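PDB 4HR1: putative uncharacterized protein from Pyrococcus abyssi virus 1, which is of unknown function but folds as a bromodomain-like bundle of alpha-helices, in a virus that infects an archaeon. Local coordinates for the interface of chains A and B. Residues are numbered along the deposited sequence; one frame, centred on the assembly and turned at random. Chains: chain A, Putative uncharacterized protein; chain B, Putative uncharacterized protein.

Contact 1: the interface of chains A and B. Residues chain A 58-59, 62; chain B 22, 25-26, 101, 114.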
# COMPACT_ATOMS: atom_id res chain seq x y z
N VAL A 58 12.36 -2.85 -4.95
CA VAL A 58 11.22 -2.95 -5.86
C VAL A 58 11.75 -2.78 -7.30
O VAL A 58 11.48 -3.66 -8.12
CB VAL A 58 10.10 -1.97 -5.49
CG1 VAL A 58 8.85 -2.19 -6.35
CG2 VAL A 58 9.76 -2.08 -4.00
N TYR A 59 12.60 -1.74 -7.58
CA TYR A 59 13.23 -1.60 -8.90
C TYR A 59 14.37 -2.59 -9.10
O TYR A 59 14.41 -3.25 -10.15
CB TYR A 59 13.73 -0.17 -9.25
CG TYR A 59 14.41 -0.13 -10.61
CD1 TYR A 59 13.72 -0.48 -11.77
CD2 TYR A 59 15.78 0.11 -10.72
CE1 TYR A 59 14.36 -0.56 -13.01
CE2 TYR A 59 16.43 0.08 -11.96
CZ TYR A 59 15.71 -0.26 -13.10
OH TYR A 59 16.34 -0.35 -14.33
N TYR A 62 13.56 -6.13 -10.34
CA TYR A 62 13.09 -6.13 -11.73
C TYR A 62 14.27 -6.02 -12.69
O TYR A 62 14.35 -6.79 -13.65
CB TYR A 62 12.08 -4.98 -11.98
CG TYR A 62 11.74 -4.76 -13.44
CD1 TYR A 62 10.87 -5.61 -14.11
CD2 TYR A 62 12.34 -3.73 -14.17
CE1 TYR A 62 10.59 -5.45 -15.47
CE2 TYR A 62 12.07 -3.56 -15.53
CZ TYR A 62 11.19 -4.42 -16.18
OH TYR A 62 10.92 -4.24 -17.52
N PHE B 22 8.63 1.68 -7.39
CA PHE B 22 9.40 1.21 -8.52
C PHE B 22 10.01 2.43 -9.27
O PHE B 22 11.15 2.33 -9.73
CB PHE B 22 8.50 0.36 -9.43
CG PHE B 22 9.11 -0.16 -10.71
CD1 PHE B 22 8.92 0.50 -11.92
CD2 PHE B 22 9.83 -1.36 -10.72
CE1 PHE B 22 9.48 0.01 -13.11
CE2 PHE B 22 10.39 -1.84 -11.91
CZ PHE B 22 10.21 -1.15 -13.10
N GLY B 25 12.66 4.01 -7.09
CA GLY B 25 13.72 3.00 -7.07
C GLY B 25 14.65 3.12 -8.25
O GLY B 25 15.87 3.05 -8.08
N TYR B 26 14.08 3.31 -9.45
CA TYR B 26 14.80 3.50 -10.71
C TYR B 26 15.59 4.82 -10.72
O TYR B 26 16.73 4.85 -11.17
CB TYR B 26 13.80 3.48 -11.87
CG TYR B 26 14.28 4.04 -13.18
CD1 TYR B 26 14.93 3.24 -14.11
CD2 TYR B 26 13.99 5.36 -13.55
CE1 TYR B 26 15.29 3.72 -15.37
CE2 TYR B 26 14.38 5.87 -14.79
CZ TYR B 26 15.02 5.04 -15.70
OH TYR B 26 15.39 5.52 -16.93
N LEU B 101 11.93 4.30 -18.73
CA LEU B 101 11.88 2.96 -18.14
C LEU B 101 11.37 1.91 -19.14
O LEU B 101 11.76 0.74 -19.07
CB LEU B 101 10.99 2.96 -16.90
CG LEU B 101 11.68 2.70 -15.60
CD1 LEU B 101 10.80 3.05 -14.45
CD2 LEU B 101 12.17 1.25 -15.51
N TYR B 114 5.16 -7.41 -13.54
CA TYR B 114 6.10 -7.46 -12.42
C TYR B 114 5.45 -6.82 -11.18
O TYR B 114 5.68 -7.28 -10.07
CB TYR B 114 7.43 -6.76 -12.78
CG TYR B 114 8.35 -6.59 -11.58
CD1 TYR B 114 9.05 -7.67 -11.05
CD2 TYR B 114 8.47 -5.35 -10.94
CE1 TYR B 114 9.85 -7.54 -9.91
CE2 TYR B 114 9.25 -5.21 -9.79
CZ TYR B 114 9.95 -6.30 -9.29
OH TYR B 114 10.72 -6.19 -8.16
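At this helix-to-helix junction between two copies of a helical bundle, the end of helix 34-63 of chain A, with A:Tyr59 and A:Tyr62, lies against B:Phe22, B:Gly25 and B:Tyr26 of helix 6-30, with B:Tyr114 of helix 105-119 at the flank. A:Tyr59 is the central group. Its CG is anti to the backbone N (chi1 178°), which carries the ring out over chain B, where the CA of B:Tyr26 sits above one face, 3.9 Å from the ring centroid, as a CH-pi contact. The main chain of chain B is close enough for the CB of A:Tyr59 to come within 3.8 Å of the CA of B:Gly25, a residue with no side chain to hold the helices apart.

Two aromatic rings of chain B flank the tyrosine. A:Tyr59 turns its edge to a face of B:Phe22, whose CE2 lies in the A:Tyr59 plane, an edge-to-face pair with planes 72° apart. The B:Tyr26 ring stands almost perpendicular and receives the CZ of A:Tyr59 at its own edge, while B:Leu101 CG caps one of its faces from within chain B. The CD2 methyl of B:Leu101 also reaches the CE1 of A:Tyr59 at 3.8 Å.

With A:Tyr62 the roles are swapped: B:Phe22 gives the edge, its CZ 3.5 Å from A:Tyr62 CD2. B:Tyr114 lies toward CD1, on the same side of the A:Tyr62 ring plane, and the A:Tyr62 CB sits over the centre of the B:Tyr114 ring, 3.6 Å from the centroid. The phenol OH of B:Tyr114 donates a hydrogen bond to the carbonyl O of A:Val58 (2.6 Å), lying in the carbonyl plane on a lone pair, with a C=O...donor angle of 139°. This bond would help hold the B:Tyr114 ring against the CB of A:Tyr62. The patch hides 243 Å² and joins the two chains mainly by aromatic packing, which may anchor a dimer if this pairing is the biological one.

Contact 2: the interface of chains A and B. Residues chain A 18, 22, 25-26, 29, 101; chain B 58-59, 62.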
# COMPACT_ATOMS: atom_id res chain seq x y z
N THR A 18 -3.18 -1.24 5.04
CA THR A 18 -4.57 -1.69 5.13
C THR A 18 -5.02 -1.73 6.60
O THR A 18 -6.17 -1.36 6.90
CB THR A 18 -4.75 -3.04 4.43
OG1 THR A 18 -4.02 -3.07 3.19
CG2 THR A 18 -6.22 -3.39 4.20
N PHE A 22 -7.96 0.44 8.32
CA PHE A 22 -8.93 -0.25 9.18
C PHE A 22 -9.12 0.48 10.50
O PHE A 22 -10.26 0.77 10.86
CB PHE A 22 -8.49 -1.71 9.40
CG PHE A 22 -9.47 -2.59 10.13
CD1 PHE A 22 -9.49 -2.64 11.52
CD2 PHE A 22 -10.33 -3.42 9.43
CE1 PHE A 22 -10.38 -3.47 12.20
CE2 PHE A 22 -11.21 -4.27 10.11
CZ PHE A 22 -11.22 -4.29 11.49
N GLY A 25 -10.79 4.01 10.15
CA GLY A 25 -12.21 3.76 9.93
C GLY A 25 -12.97 3.38 11.18
O GLY A 25 -14.08 3.89 11.41
N TYR A 26 -12.39 2.48 12.01
CA TYR A 26 -12.99 2.05 13.27
C TYR A 26 -13.15 3.26 14.19
O TYR A 26 -14.19 3.40 14.85
CB TYR A 26 -12.13 0.96 13.96
CG TYR A 26 -12.53 0.69 15.40
CD1 TYR A 26 -13.68 -0.02 15.70
CD2 TYR A 26 -11.77 1.18 16.46
CE1 TYR A 26 -14.06 -0.27 17.02
CE2 TYR A 26 -12.14 0.96 17.78
CZ TYR A 26 -13.28 0.23 18.06
OH TYR A 26 -13.66 -0.01 19.36
N THR A 29 -15.98 5.83 12.98
CA THR A 29 -17.28 5.22 13.30
C THR A 29 -17.56 5.16 14.82
O THR A 29 -18.73 5.10 15.21
CB THR A 29 -17.38 3.83 12.64
OG1 THR A 29 -16.86 3.90 11.31
CG2 THR A 29 -18.80 3.29 12.60
N LEU A 101 -11.24 -2.53 19.84
CA LEU A 101 -11.38 -3.38 18.66
C LEU A 101 -11.16 -4.82 19.13
O LEU A 101 -10.31 -5.07 20.00
CB LEU A 101 -10.30 -2.97 17.63
CG LEU A 101 -10.54 -3.01 16.12
CD1 LEU A 101 -12.00 -3.10 15.73
CD2 LEU A 101 -9.87 -1.84 15.44
N VAL B 58 -12.66 -0.03 4.31
CA VAL B 58 -11.84 -1.11 4.90
C VAL B 58 -12.53 -1.55 6.19
O VAL B 58 -12.86 -2.73 6.31
CB VAL B 58 -10.33 -0.77 5.11
CG1 VAL B 58 -9.60 -1.90 5.83
CG2 VAL B 58 -9.65 -0.47 3.78
N TYR B 59 -12.81 -0.62 7.11
CA TYR B 59 -13.52 -0.98 8.33
C TYR B 59 -15.01 -1.29 8.07
O TYR B 59 -15.54 -2.22 8.69
CB TYR B 59 -13.38 0.07 9.42
CG TYR B 59 -14.21 -0.27 10.63
CD1 TYR B 59 -13.81 -1.25 11.54
CD2 TYR B 59 -15.46 0.32 10.83
CE1 TYR B 59 -14.59 -1.60 12.63
CE2 TYR B 59 -16.26 -0.02 11.92
CZ TYR B 59 -15.82 -0.98 12.82
OH TYR B 59 -16.58 -1.31 13.91
N TYR B 62 -15.95 -4.78 6.91
CA TYR B 62 -15.74 -5.67 8.04
C TYR B 62 -16.94 -5.62 8.99
O TYR B 62 -17.44 -6.68 9.40
CB TYR B 62 -14.45 -5.26 8.79
CG TYR B 62 -14.20 -6.13 10.00
CD1 TYR B 62 -13.76 -7.44 9.86
CD2 TYR B 62 -14.46 -5.66 11.28
CE1 TYR B 62 -13.57 -8.26 10.96
CE2 TYR B 62 -14.28 -6.48 12.40
CZ TYR B 62 -13.84 -7.78 12.23
OH TYR B 62 -13.66 -8.59 13.32
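B:Tyr59 packs against helix 5-30 of chain A, hiding 97 Å² of its surface there. The CA of A:Tyr26 stands over the centre of its ring, 3.7 Å from the centroid, in a CH-pi contact. The A:Tyr26 ring is turned 69° from that of B:Tyr59 and takes the CZ of B:Tyr59 at its edge, in plane; its CD1 lies 3.6 Å from B:Tyr59 CE1. A:Phe22 instead offers a face, above which B:Tyr59 CD1 sits toward the rim, 4.0 Å from A:Phe22 CZ.

The tip of A:Phe22 in turn points at a face of B:Tyr62, its CZ off-centre and 3.5 Å from B:Tyr62 CD2, with the planes steeply inclined. Having CG anti to the backbone N (chi1 -173°) directs A:Phe22 away from its helix, where a face meets B:Tyr59 and the tip meets B:Tyr62. Nearer its base, A:Phe22 CB meets the CG1 methyl of B:Val58 at 3.8 Å, and the same methyl touches A:Thr18 CG2.

Farther out, A:Leu101 CG lies at the edge of the A:Phe22 ring and its CD1 above one face of A:Tyr26, so this loop residue buttresses both rings from their own chain. A:Thr29 flanks B:Tyr59 near CE2. Its hydroxyl OG1 donates to the carbonyl O of A:Gly25 (2.8 Å), tilted 28° from the carbonyl plane, a bond that should limit rotation of the threonine. No polar pair bridges the chains within this patch, which is held by aromatic and aliphatic packing. In the fold, it joins the middle and C-terminal part of helix 5-30 in chain A to the short helix 56-63 in chain B.

The centres of the C-alpha atoms of contact 1 and contact 2 lie about 31 Å apart. Both use equivalent residues with the chains exchanged: A:Val58, A:Tyr59 and A:Tyr62 in contact 1, their chain B counterparts in contact 2. This reciprocity fits an approximately twofold pairing. The match is inexact. Contact 1 includes B:Tyr114 and a hydrogen bond between chains, whereas contact 2 includes A:Thr18 and A:Thr29. The helix carrying the valine and tyrosines runs unbroken as 34-63 in chain A but is split into 34-54 and 56-63 in chain B. Two separated anchors would restrain relative rotation of the bundles, if the dimer persists in solution.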